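Local coordinates for flavin adenine dinucleotide synthase (Saccharomyces cerevisiae, PDB 2WSI), which catalyses the adenylation of flavin mononucleotide with ATP, forming the coenzyme flavin adenine dinucleotide and releasing diphosphate, at residues 210-219 / 268-276; 222-233 / 293-304. All blocks are in the same frame, centred on the assembly; numbering follows the deposited sequence.

Contact 1: 210-219 / 268-276. With SO4 (sulfate ion), chain B.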
loop_
_atom_site.group_PDB
_atom_site.type_symbol
_atom_site.label_atom_id
_atom_site.label_comp_id
_atom_site.label_asym_id
_atom_site.label_seq_id
_atom_site.Cartn_x
_atom_site.Cartn_y
_atom_site.Cartn_z
ATOM N N ASN A 210 -4.715 0.944 12.168
ATOM C CA ASN A 210 -5.638 -0.120 12.571
ATOM C C ASN A 210 -6.455 -0.661 11.417
ATOM O O ASN A 210 -7.383 -1.432 11.638
ATOM C CB ASN A 210 -6.603 0.329 13.684
ATOM C CG ASN A 210 -7.126 -0.854 14.505
ATOM O OD1 ASN A 210 -6.425 -1.852 14.695
ATOM N ND2 ASN A 210 -8.369 -0.758 14.965
ATOM N N GLU A 211 -6.109 -0.278 10.193
ATOM C CA GLU A 211 -6.791 -0.826 9.001
ATOM C C GLU A 211 -6.444 -2.307 8.815
ATOM O O GLU A 211 -5.396 -2.764 9.264
ATOM C CB GLU A 211 -6.398 -0.018 7.755
ATOM C CG GLU A 211 -7.052 1.365 7.723
ATOM C CD GLU A 211 -8.564 1.236 7.495
ATOM O OE1 GLU A 211 -8.969 0.849 6.377
ATOM O OE2 GLU A 211 -9.336 1.479 8.440
ATOM N N PRO A 212 -7.327 -3.067 8.159
ATOM C CA PRO A 212 -7.027 -4.487 7.985
ATOM C C PRO A 212 -5.866 -4.641 7.013
ATOM O O PRO A 212 -5.790 -3.913 6.051
ATOM C CB PRO A 212 -8.317 -5.049 7.369
ATOM C CG PRO A 212 -8.999 -3.859 6.709
ATOM C CD PRO A 212 -8.548 -2.638 7.435
ATOM N N ILE A 213 -4.978 -5.577 7.259
ATOM C CA ILE A 213 -3.828 -5.762 6.383
ATOM C C ILE A 213 -3.770 -7.222 5.929
ATOM O O ILE A 213 -4.287 -8.115 6.600
ATOM C CB ILE A 213 -2.506 -5.386 7.077
ATOM C CG1 ILE A 213 -2.150 -6.401 8.155
ATOM C CG2 ILE A 213 -2.590 -3.998 7.685
ATOM C CD1 ILE A 213 -0.744 -6.186 8.715
ATOM N N CYS A 214 -3.149 -7.452 4.787
ATOM C CA CYS A 214 -3.179 -8.770 4.198
ATOM C C CYS A 214 -2.706 -9.795 5.227
ATOM O O CYS A 214 -1.655 -9.630 5.833
ATOM C CB CYS A 214 -2.287 -8.830 2.953
ATOM S SG CYS A 214 -2.457 -10.461 2.146
ATOM N N GLY A 215 -3.467 -10.868 5.406
ATOM C CA GLY A 215 -3.146 -11.838 6.443
ATOM C C GLY A 215 -1.807 -12.534 6.205
ATOM O O GLY A 215 -1.219 -13.037 7.148
ATOM N N LEU A 216 -1.313 -12.559 4.968
ATOM C CA LEU A 216 0.008 -13.148 4.729
ATOM C C LEU A 216 1.092 -12.529 5.629
ATOM O O LEU A 216 2.026 -13.227 6.048
ATOM C CB LEU A 216 0.423 -13.015 3.260
ATOM C CG LEU A 216 -0.555 -13.632 2.246
ATOM C CD1 LEU A 216 0.011 -13.507 0.843
ATOM C CD2 LEU A 216 -0.858 -15.096 2.576
ATOM N N TYR A 217 1.002 -11.226 5.914
ATOM C CA TYR A 217 2.017 -10.592 6.775
ATOM C C TYR A 217 1.996 -11.201 8.189
ATOM O O TYR A 217 3.029 -11.335 8.847
ATOM C CB TYR A 217 1.820 -9.056 6.830
ATOM C CG TYR A 217 1.998 -8.422 5.469
ATOM C CD1 TYR A 217 3.199 -8.551 4.764
ATOM C CD2 TYR A 217 0.953 -7.720 4.863
ATOM C CE1 TYR A 217 3.353 -7.966 3.498
ATOM C CE2 TYR A 217 1.088 -7.150 3.587
ATOM C CZ TYR A 217 2.286 -7.267 2.919
ATOM O OH TYR A 217 2.392 -6.721 1.648
ATOM N N GLY A 218 0.809 -11.565 8.658
ATOM C CA GLY A 218 0.690 -12.238 9.940
ATOM C C GLY A 218 1.426 -13.580 9.979
ATOM O O GLY A 218 1.793 -14.046 11.046
ATOM N N LYS A 219 1.645 -14.193 8.824
ATOM C CA LYS A 219 2.345 -15.485 8.754
ATOM C C LYS A 219 3.859 -15.377 8.488
ATOM O O LYS A 219 4.541 -16.391 8.265
ATOM C CB LYS A 219 1.723 -16.364 7.677
ATOM C CG LYS A 219 0.237 -16.694 7.900
ATOM C CD LYS A 219 -0.023 -17.354 9.262
ATOM C CE LYS A 219 0.406 -18.823 9.259
ATOM N NZ LYS A 219 -0.299 -19.636 10.309
ATOM N N ASN A 268 -5.181 -6.178 13.125
ATOM C CA ASN A 268 -6.238 -6.422 12.184
ATOM C C ASN A 268 -5.780 -7.144 10.909
ATOM O O ASN A 268 -5.704 -6.531 9.860
ATOM C CB ASN A 268 -6.846 -5.063 11.820
ATOM C CG ASN A 268 -8.166 -5.196 11.113
ATOM O OD1 ASN A 268 -8.673 -6.302 10.942
ATOM N ND2 ASN A 268 -8.739 -4.069 10.702
ATOM N N THR A 269 -5.490 -8.444 10.987
ATOM C CA THR A 269 -5.082 -9.196 9.798
ATOM C C THR A 269 -6.264 -9.852 9.084
ATOM O O THR A 269 -7.167 -10.358 9.728
ATOM C CB THR A 269 -4.061 -10.294 10.138
ATOM O OG1 THR A 269 -4.503 -11.015 11.294
ATOM C CG2 THR A 269 -2.685 -9.672 10.398
ATOM N N SER A 270 -6.228 -9.865 7.755
ATOM C CA SER A 270 -7.297 -10.470 6.959
ATOM C C SER A 270 -7.187 -11.992 7.011
ATOM O O SER A 270 -6.120 -12.530 7.281
ATOM C CB SER A 270 -7.249 -9.973 5.502
ATOM O OG SER A 270 -6.189 -10.599 4.752
ATOM N N PRO A 271 -8.293 -12.686 6.720
ATOM C CA PRO A 271 -8.341 -14.159 6.799
ATOM C C PRO A 271 -7.483 -14.872 5.741
ATOM O O PRO A 271 -7.453 -14.464 4.590
ATOM C CB PRO A 271 -9.837 -14.489 6.574
ATOM C CG PRO A 271 -10.585 -13.231 6.780
ATOM C CD PRO A 271 -9.632 -12.063 6.632
ATOM N N ILE A 272 -6.794 -15.933 6.137
ATOM C CA ILE A 272 -6.034 -16.767 5.211
ATOM C C ILE A 272 -6.967 -17.751 4.523
ATOM O O ILE A 272 -7.757 -18.413 5.180
ATOM C CB ILE A 272 -4.995 -17.641 5.948
ATOM C CG1 ILE A 272 -4.146 -16.805 6.906
ATOM C CG2 ILE A 272 -4.092 -18.351 4.935
ATOM C CD1 ILE A 272 -3.527 -15.606 6.262
ATOM N N SER A 273 -6.872 -17.859 3.210
ATOM C CA SER A 273 -7.768 -18.748 2.472
ATOM C C SER A 273 -7.384 -20.184 2.836
ATOM O O SER A 273 -6.215 -20.444 3.163
ATOM C CB SER A 273 -7.625 -18.511 0.973
ATOM O OG SER A 273 -8.329 -19.496 0.234
ATOM N N VAL A 274 -8.340 -21.112 2.800
ATOM C CA VAL A 274 -8.014 -22.485 3.199
ATOM C C VAL A 274 -6.894 -23.004 2.317
ATOM O O VAL A 274 -5.925 -23.564 2.831
ATOM C CB VAL A 274 -9.237 -23.465 3.239
ATOM C CG1 VAL A 274 -10.277 -22.972 4.235
ATOM C CG2 VAL A 274 -9.870 -23.640 1.880
ATOM N N VAL A 275 -6.974 -22.775 1.008
ATOM C CA VAL A 275 -5.900 -23.256 0.138
ATOM C C VAL A 275 -4.537 -22.753 0.628
ATOM O O VAL A 275 -3.556 -23.503 0.662
ATOM C CB VAL A 275 -6.133 -22.915 -1.362
ATOM C CG1 VAL A 275 -6.098 -21.438 -1.601
ATOM C CG2 VAL A 275 -5.080 -23.582 -2.223
ATOM N N ASP A 276 -4.458 -21.488 1.038
ATOM C CA ASP A 276 -3.165 -20.976 1.495
ATOM C C ASP A 276 -2.760 -21.583 2.828
ATOM O O ASP A 276 -1.569 -21.754 3.107
ATOM C CB ASP A 276 -3.178 -19.447 1.577
ATOM C CG ASP A 276 -3.082 -18.819 0.233
ATOM O OD1 ASP A 276 -2.524 -19.472 -0.683
ATOM O OD2 ASP A 276 -3.546 -17.675 0.073
HETATM S S SO4 B . 4.850 -5.813 -0.603
HETATM O O1 SO4 B . 5.426 -6.496 -1.746
HETATM O O2 SO4 B . 3.537 -5.309 -0.992
HETATM O O3 SO4 B . 4.710 -6.776 0.491
HETATM O O4 SO4 B . 5.656 -4.648 -0.259
HETATM O O HOH W 1 -4.188 -3.529 13.280
#
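Running in the same direction, the two backbones make a single parallel beta bridge at Ile213 and Thr269: Ile213 N donates to Asn268 O (2.9 Å), and Ser270 N donates to Ile213 O (2.9 Å). In this PAPS reductase family protein the bridge lies just beyond helix 199-209, apart from the central sheet. Asn268 extends the pairing with its side chain. Its CG stands anti to the backbone N (chi1 -166°), which carries the amide alongside the Pro212 ring, and its ND2 donates to Asn210 O at 3.1 Å, the acceptor lying in the amide plane. A water joins Asn210 OD1 to Asn268 N. At the bridge itself, the methyl CG2 of Thr269 touches Ile213 CG1 at 4.0 Å, and the two side chains cross at a slant. Cys214 is the N-cap of the short, weakly bonded helix 215-218, with SG accepting a weak bond from Leu216 N. Just beyond the cap, Gly215 N donates to Ser270 OG at 2.8 Å across the contact. Glycine suits this place because its bare CA comes within 3.2 Å of Ser270 O in a CA-H...O contact. Past it, Ile272 lays its terminal methyl on the backbone of Gly215, CD1 3.5 Å from Gly215 C.

Contact 2: 222-233 / 293-304. With FAD (flavin-adenine dinucleotide), chain C; SO4 (sulfate ion), chain B.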
loop_
_atom_site.group_PDB
_atom_site.type_symbol
_atom_site.label_atom_id
_atom_site.label_comp_id
_atom_site.label_asym_id
_atom_site.label_seq_id
_atom_site.Cartn_x
_atom_site.Cartn_y
_atom_site.Cartn_z
ATOM N N THR A 222 7.205 -10.680 4.429
ATOM C CA THR A 222 7.566 -9.258 4.479
ATOM C C THR A 222 7.457 -8.624 3.093
ATOM O O THR A 222 7.633 -7.427 2.909
ATOM C CB THR A 222 9.007 -9.067 4.987
ATOM O OG1 THR A 222 9.903 -9.788 4.122
ATOM C CG2 THR A 222 9.121 -9.541 6.425
ATOM N N SER A 223 7.215 -9.460 2.110
ATOM C CA SER A 223 7.103 -9.014 0.729
ATOM C C SER A 223 6.228 -10.063 0.070
ATOM O O SER A 223 6.451 -11.262 0.275
ATOM C CB SER A 223 8.495 -8.997 0.080
ATOM O OG SER A 223 8.433 -8.562 -1.265
ATOM N N ILE A 224 5.227 -9.648 -0.693
ATOM C CA ILE A 224 4.332 -10.629 -1.303
ATOM C C ILE A 224 4.503 -10.644 -2.816
ATOM O O ILE A 224 4.356 -9.618 -3.484
ATOM C CB ILE A 224 2.841 -10.383 -0.944
ATOM C CG1 ILE A 224 2.632 -10.443 0.573
ATOM C CG2 ILE A 224 1.965 -11.428 -1.620
ATOM C CD1 ILE A 224 1.215 -9.961 1.032
ATOM N N GLY A 225 4.856 -11.814 -3.334
ATOM C CA GLY A 225 4.947 -12.035 -4.763
ATOM C C GLY A 225 3.850 -13.015 -5.127
ATOM O O GLY A 225 2.696 -12.840 -4.722
ATOM N N GLY A 226 4.202 -14.048 -5.874
ATOM C CA GLY A 226 3.254 -15.084 -6.228
ATOM C C GLY A 226 3.514 -16.362 -5.459
ATOM O O GLY A 226 4.484 -16.472 -4.703
ATOM N N ILE A 227 2.648 -17.344 -5.671
ATOM C CA ILE A 227 2.674 -18.577 -4.901
ATOM C C ILE A 227 4.038 -19.256 -5.031
ATOM O O ILE A 227 4.512 -19.924 -4.113
ATOM C CB ILE A 227 1.583 -19.545 -5.403
ATOM C CG1 ILE A 227 0.226 -19.172 -4.807
ATOM C CG2 ILE A 227 1.928 -20.977 -5.037
ATOM C CD1 ILE A 227 -0.954 -19.712 -5.582
ATOM N N ASN A 228 4.670 -19.062 -6.178
ATOM C CA ASN A 228 5.888 -19.793 -6.480
ATOM C C ASN A 228 7.167 -18.999 -6.242
ATOM O O ASN A 228 8.249 -19.583 -6.233
ATOM C CB ASN A 228 5.856 -20.283 -7.926
ATOM C CG ASN A 228 5.739 -19.148 -8.925
ATOM O OD1 ASN A 228 5.141 -18.108 -8.640
ATOM N ND2 ASN A 228 6.301 -19.349 -10.108
ATOM N N ASN A 229 7.063 -17.683 -6.060
ATOM C CA ASN A 229 8.260 -16.856 -5.944
ATOM C C ASN A 229 8.375 -16.071 -4.631
ATOM O O ASN A 229 9.168 -15.119 -4.546
ATOM C CB ASN A 229 8.372 -15.911 -7.153
ATOM C CG ASN A 229 7.312 -14.821 -7.160
ATOM O OD1 ASN A 229 6.998 -14.229 -6.128
ATOM N ND2 ASN A 229 6.779 -14.526 -8.342
ATOM N N SER A 230 7.598 -16.458 -3.615
ATOM C CA SER A 230 7.662 -15.761 -2.322
ATOM C C SER A 230 7.217 -16.626 -1.144
ATOM O O SER A 230 6.272 -17.398 -1.241
ATOM C CB SER A 230 6.855 -14.459 -2.361
ATOM O OG SER A 230 5.466 -14.720 -2.455
ATOM N N LEU A 231 7.919 -16.475 -0.025
ATOM C CA LEU A 231 7.687 -17.265 1.182
ATOM C C LEU A 231 7.791 -16.365 2.375
ATOM O O LEU A 231 8.239 -15.235 2.252
ATOM C CB LEU A 231 8.785 -18.308 1.363
ATOM C CG LEU A 231 9.314 -18.992 0.117
ATOM C CD1 LEU A 231 10.646 -19.679 0.427
ATOM C CD2 LEU A 231 8.270 -19.973 -0.347
ATOM N N PRO A 232 7.454 -16.890 3.553
ATOM C CA PRO A 232 7.726 -16.182 4.804
ATOM C C PRO A 232 9.211 -15.867 4.911
ATOM O O PRO A 232 10.049 -16.570 4.331
ATOM C CB PRO A 232 7.285 -17.178 5.882
ATOM C CG PRO A 232 6.366 -18.126 5.171
ATOM C CD PRO A 232 6.867 -18.216 3.779
ATOM N N ASN A 233 9.555 -14.797 5.614
ATOM C CA ASN A 233 10.938 -14.340 5.586
ATOM C C ASN A 233 11.818 -15.254 6.462
ATOM O O ASN A 233 11.532 -15.431 7.643
ATOM C CB ASN A 233 11.030 -12.889 6.058
ATOM C CG ASN A 233 12.367 -12.254 5.717
ATOM O OD1 ASN A 233 13.427 -12.795 6.030
ATOM N ND2 ASN A 233 12.323 -11.083 5.118
ATOM N N LEU A 293 10.232 -7.529 11.097
ATOM C CA LEU A 293 11.385 -7.160 10.290
ATOM C C LEU A 293 11.452 -5.639 10.050
ATOM O O LEU A 293 10.487 -5.024 9.585
ATOM C CB LEU A 293 11.386 -7.891 8.965
ATOM C CG LEU A 293 12.679 -7.640 8.199
ATOM C CD1 LEU A 293 13.686 -8.728 8.573
ATOM C CD2 LEU A 293 12.469 -7.610 6.701
ATOM N N VAL A 294 12.589 -5.024 10.389
ATOM C CA VAL A 294 12.779 -3.591 10.117
ATOM C C VAL A 294 13.976 -3.323 9.226
ATOM O O VAL A 294 14.188 -2.198 8.797
ATOM C CB VAL A 294 12.923 -2.729 11.387
ATOM C CG1 VAL A 294 11.576 -2.603 12.092
ATOM C CG2 VAL A 294 14.023 -3.257 12.337
ATOM N N ASP A 295 14.751 -4.367 8.948
ATOM C CA ASP A 295 15.999 -4.212 8.210
ATOM C C ASP A 295 15.658 -4.235 6.742
ATOM O O ASP A 295 15.321 -5.291 6.189
ATOM C CB ASP A 295 16.971 -5.340 8.593
ATOM C CG ASP A 295 18.260 -5.288 7.808
ATOM O OD1 ASP A 295 18.387 -4.363 6.981
ATOM O OD2 ASP A 295 19.133 -6.173 8.005
ATOM N N ASP A 296 15.698 -3.067 6.102
ATOM C CA ASP A 296 15.231 -2.955 4.717
ATOM C C ASP A 296 16.013 -3.878 3.801
ATOM O O ASP A 296 15.515 -4.280 2.760
ATOM C CB ASP A 296 15.370 -1.516 4.180
ATOM C CG ASP A 296 14.428 -0.532 4.862
ATOM O OD1 ASP A 296 13.470 -0.074 4.203
ATOM O OD2 ASP A 296 14.648 -0.217 6.050
ATOM N N THR A 297 17.258 -4.182 4.167
ATOM C CA THR A 297 18.111 -4.967 3.276
ATOM C C THR A 297 17.533 -6.370 3.141
ATOM O O THR A 297 17.778 -7.069 2.161
ATOM C CB THR A 297 19.597 -5.080 3.772
ATOM O OG1 THR A 297 19.754 -6.283 4.519
ATOM C CG2 THR A 297 20.024 -3.907 4.658
ATOM N N LEU A 298 16.756 -6.779 4.136
ATOM C CA LEU A 298 16.299 -8.157 4.220
ATOM C C LEU A 298 14.831 -8.332 3.798
ATOM O O LEU A 298 14.291 -9.433 3.886
ATOM C CB LEU A 298 16.464 -8.655 5.653
ATOM C CG LEU A 298 17.919 -8.746 6.152
ATOM C CD1 LEU A 298 17.972 -9.323 7.570
ATOM C CD2 LEU A 298 18.726 -9.587 5.195
ATOM N N GLU A 299 14.218 -7.251 3.326
ATOM C CA GLU A 299 12.781 -7.222 3.047
ATOM C C GLU A 299 12.364 -8.260 2.012
ATOM O O GLU A 299 11.302 -8.883 2.119
ATOM C CB GLU A 299 12.365 -5.815 2.584
ATOM C CG GLU A 299 10.868 -5.644 2.325
ATOM C CD GLU A 299 10.426 -4.158 2.241
ATOM O OE1 GLU A 299 11.234 -3.276 2.559
ATOM O OE2 GLU A 299 9.259 -3.888 1.877
ATOM N N ARG A 300 13.191 -8.459 0.998
ATOM C CA ARG A 300 12.812 -9.362 -0.070
ATOM C C ARG A 300 13.464 -10.744 0.092
ATOM O O ARG A 300 13.539 -11.499 -0.862
ATOM C CB ARG A 300 13.197 -8.751 -1.421
ATOM C CG ARG A 300 12.415 -7.478 -1.744
ATOM C CD ARG A 300 12.753 -6.976 -3.121
ATOM N NE ARG A 300 12.319 -7.921 -4.139
ATOM C CZ ARG A 300 11.167 -7.838 -4.800
ATOM N NH1 ARG A 300 10.327 -6.839 -4.566
ATOM N NH2 ARG A 300 10.863 -8.757 -5.705
ATOM N N ALA A 301 13.904 -11.071 1.302
ATOM C CA ALA A 301 14.667 -12.307 1.517
ATOM C C ALA A 301 13.835 -13.567 1.272
ATOM O O ALA A 301 14.381 -14.612 0.911
ATOM C CB ALA A 301 15.281 -12.340 2.904
ATOM N N GLY A 302 12.524 -13.475 1.456
ATOM C CA GLY A 302 11.642 -14.582 1.113
ATOM C C GLY A 302 11.254 -14.677 -0.368
ATOM O O GLY A 302 10.469 -15.553 -0.744
ATOM N N ARG A 303 11.803 -13.791 -1.200
ATOM C CA ARG A 303 11.526 -13.773 -2.638
ATOM C C ARG A 303 12.608 -14.464 -3.505
ATOM O O ARG A 303 13.683 -14.811 -3.019
ATOM C CB ARG A 303 11.380 -12.327 -3.109
ATOM C CG ARG A 303 10.396 -11.500 -2.303
ATOM C CD ARG A 303 8.989 -11.834 -2.711
ATOM N NE ARG A 303 8.780 -11.615 -4.141
ATOM C CZ ARG A 303 8.266 -10.507 -4.665
ATOM N NH1 ARG A 303 7.902 -9.510 -3.883
ATOM N NH2 ARG A 303 8.111 -10.394 -5.978
ATOM N N ILE A 304 12.302 -14.626 -4.794
ATOM C CA ILE A 304 13.213 -15.202 -5.800
ATOM C C ILE A 304 13.196 -16.717 -5.730
ATOM O O ILE A 304 12.523 -17.292 -4.878
ATOM C CB ILE A 304 14.676 -14.678 -5.667
ATOM C CG1 ILE A 304 14.776 -13.223 -6.139
ATOM C CG2 ILE A 304 15.656 -15.545 -6.465
ATOM C CD1 ILE A 304 14.266 -12.219 -5.132
HETATM P PA FAD C . 6.220 -4.535 -7.058
HETATM O O1A FAD C . 6.074 -5.828 -6.303
HETATM O O2A FAD C . 6.184 -4.769 -8.544
HETATM O O5B FAD C . 5.160 -3.397 -6.598
HETATM C C5B FAD C . 5.424 -2.050 -6.947
HETATM C C4B FAD C . 4.088 -1.334 -7.169
HETATM O O4B FAD C . 3.566 -1.691 -8.423
HETATM C C3B FAD C . 3.046 -1.753 -6.150
HETATM O O3B FAD C . 3.092 -0.946 -5.000
HETATM C C2B FAD C . 1.756 -1.558 -6.924
HETATM O O2B FAD C . 1.344 -0.209 -6.868
HETATM C C1B FAD C . 2.168 -1.893 -8.333
HETATM N N9A FAD C . 1.877 -3.315 -8.576
HETATM C C8A FAD C . 2.718 -4.392 -8.450
HETATM N N7A FAD C . 2.039 -5.520 -8.794
HETATM C C5A FAD C . 0.769 -5.156 -9.111
HETATM C C6A FAD C . -0.340 -5.873 -9.511
HETATM N N6A FAD C . -0.316 -7.209 -9.674
HETATM N N1A FAD C . -1.487 -5.187 -9.787
HETATM C C2A FAD C . -1.571 -3.815 -9.665
HETATM N N3A FAD C . -0.474 -3.109 -9.229
HETATM C C4A FAD C . 0.674 -3.780 -8.992
HETATM N N1 FAD C . 9.687 -0.668 -14.951
HETATM C C2 FAD C . 10.518 -0.071 -15.863
HETATM O O2 FAD C . 11.688 -0.440 -15.970
HETATM N N3 FAD C . 10.048 0.940 -16.665
HETATM C C4 FAD C . 8.740 1.363 -16.568
HETATM O O4 FAD C . 8.388 2.283 -17.313
HETATM C C4X FAD C . 7.887 0.757 -15.641
HETATM N N5 FAD C . 6.559 1.152 -15.504
HETATM C C5X FAD C . 5.734 0.547 -14.576
HETATM C C6 FAD C . 4.402 0.935 -14.431
HETATM C C7 FAD C . 3.582 0.284 -13.504
HETATM C C7M FAD C . 2.141 0.670 -13.333
HETATM C C8 FAD C . 4.107 -0.734 -12.719
HETATM C C8M FAD C . 3.248 -1.424 -11.701
HETATM C C9 FAD C . 5.431 -1.107 -12.859
HETATM C C9A FAD C . 6.242 -0.485 -13.786
HETATM N N10 FAD C . 7.555 -0.891 -13.916
HETATM C C10 FAD C . 8.379 -0.255 -14.823
HETATM C "C1'" FAD C . 8.090 -1.982 -13.029
HETATM C "C2'" FAD C . 8.640 -1.386 -11.714
HETATM O "O2'" FAD C . 9.548 -0.329 -11.912
HETATM C "C3'" FAD C . 9.300 -2.431 -10.819
HETATM O "O3'" FAD C . 10.525 -2.823 -11.389
HETATM C "C4'" FAD C . 8.401 -3.640 -10.642
HETATM O "O4'" FAD C . 7.091 -3.226 -10.312
HETATM C "C5'" FAD C . 8.920 -4.533 -9.515
HETATM O "O5'" FAD C . 9.317 -3.721 -8.426
HETATM P P FAD C . 8.997 -4.160 -6.908
HETATM O O1P FAD C . 9.130 -5.659 -6.780
HETATM O O2P FAD C . 9.840 -3.355 -5.945
HETATM O O3P FAD C . 7.499 -3.731 -6.566
HETATM S S SO4 B . 4.850 -5.813 -0.603
HETATM O O1 SO4 B . 5.426 -6.496 -1.746
HETATM O O2 SO4 B . 3.537 -5.309 -0.992
HETATM O O3 SO4 B . 4.710 -6.776 0.491
HETATM O O4 SO4 B . 5.656 -4.648 -0.259
HETATM O O HOH W 2 8.352 -5.294 -0.699
#
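The guanidinium of Arg303 has Gly225 CA over the centre of one face, 3.6 Å above the plane, and Arg300 NH2 over the opposite face, offset toward the rim. At its edge, NH1 donates in plane to Ser223 OG (2.8 Å). The Asn229 amide lies alongside, its plane turned 21° from the guanidinium. Bends at chi2 and chi3 fold the arginine back to this place, its CD passing 3.4 Å from Ser230 CB. Having no side chain, Gly225 lets its CA sit close over the guanidinium. The two arginines gather where anions bind: a sulfate, bonded by Ile224 N through O3, lies beyond the edge of Arg303 without being bonded to it, while Arg300 NH1 makes a weak bond to FAD O1P. Their segment forms two overlapping type I turns, Leu298-Ala301 and Arg300-Arg303, in the C-terminal tail of this PAPS reductase family protein, with Arg300 of the FAD pocket shared by both. Ser230 and Arg303 then pair as an antiparallel, non-hydrogen-bonded bridge, flanked by Leu231 N donating to Gly302 O (2.8 Å) and by a weak bond from Ile304 N to Asn229 O. At the other end Asn233 uses both amide hydrogens in plane, ND2 donating to Leu298 O (2.8 Å) and to Thr222 OG1 (2.9 Å). Thr222 OG1 in turn donates a hydrogen bond to Glu299 O at 2.6 Å.

In the fold
Following helix 199-209, the chain lays down 210-219 and, almost at once, 222-233, the first halves of contacts 1 and 2. It then makes a long excursion, mostly loop, and returns at 268-276 to close contact 1 across 48 intervening residues. After helix 274-279 it comes back at 293-304 to close contact 2 across 59. The segments alternate, so the two closures cross rather than nest. They touch where Ile224 packs on Leu216 and Tyr217, and both reach the same sulfate, which Lys64 also binds. Contact 1 joins 210-219, which lies against helix 64-87, to 268-276, which lies against helix 114-126, whereas contact 2 brings Arg300 of the tail to one phosphate of FAD.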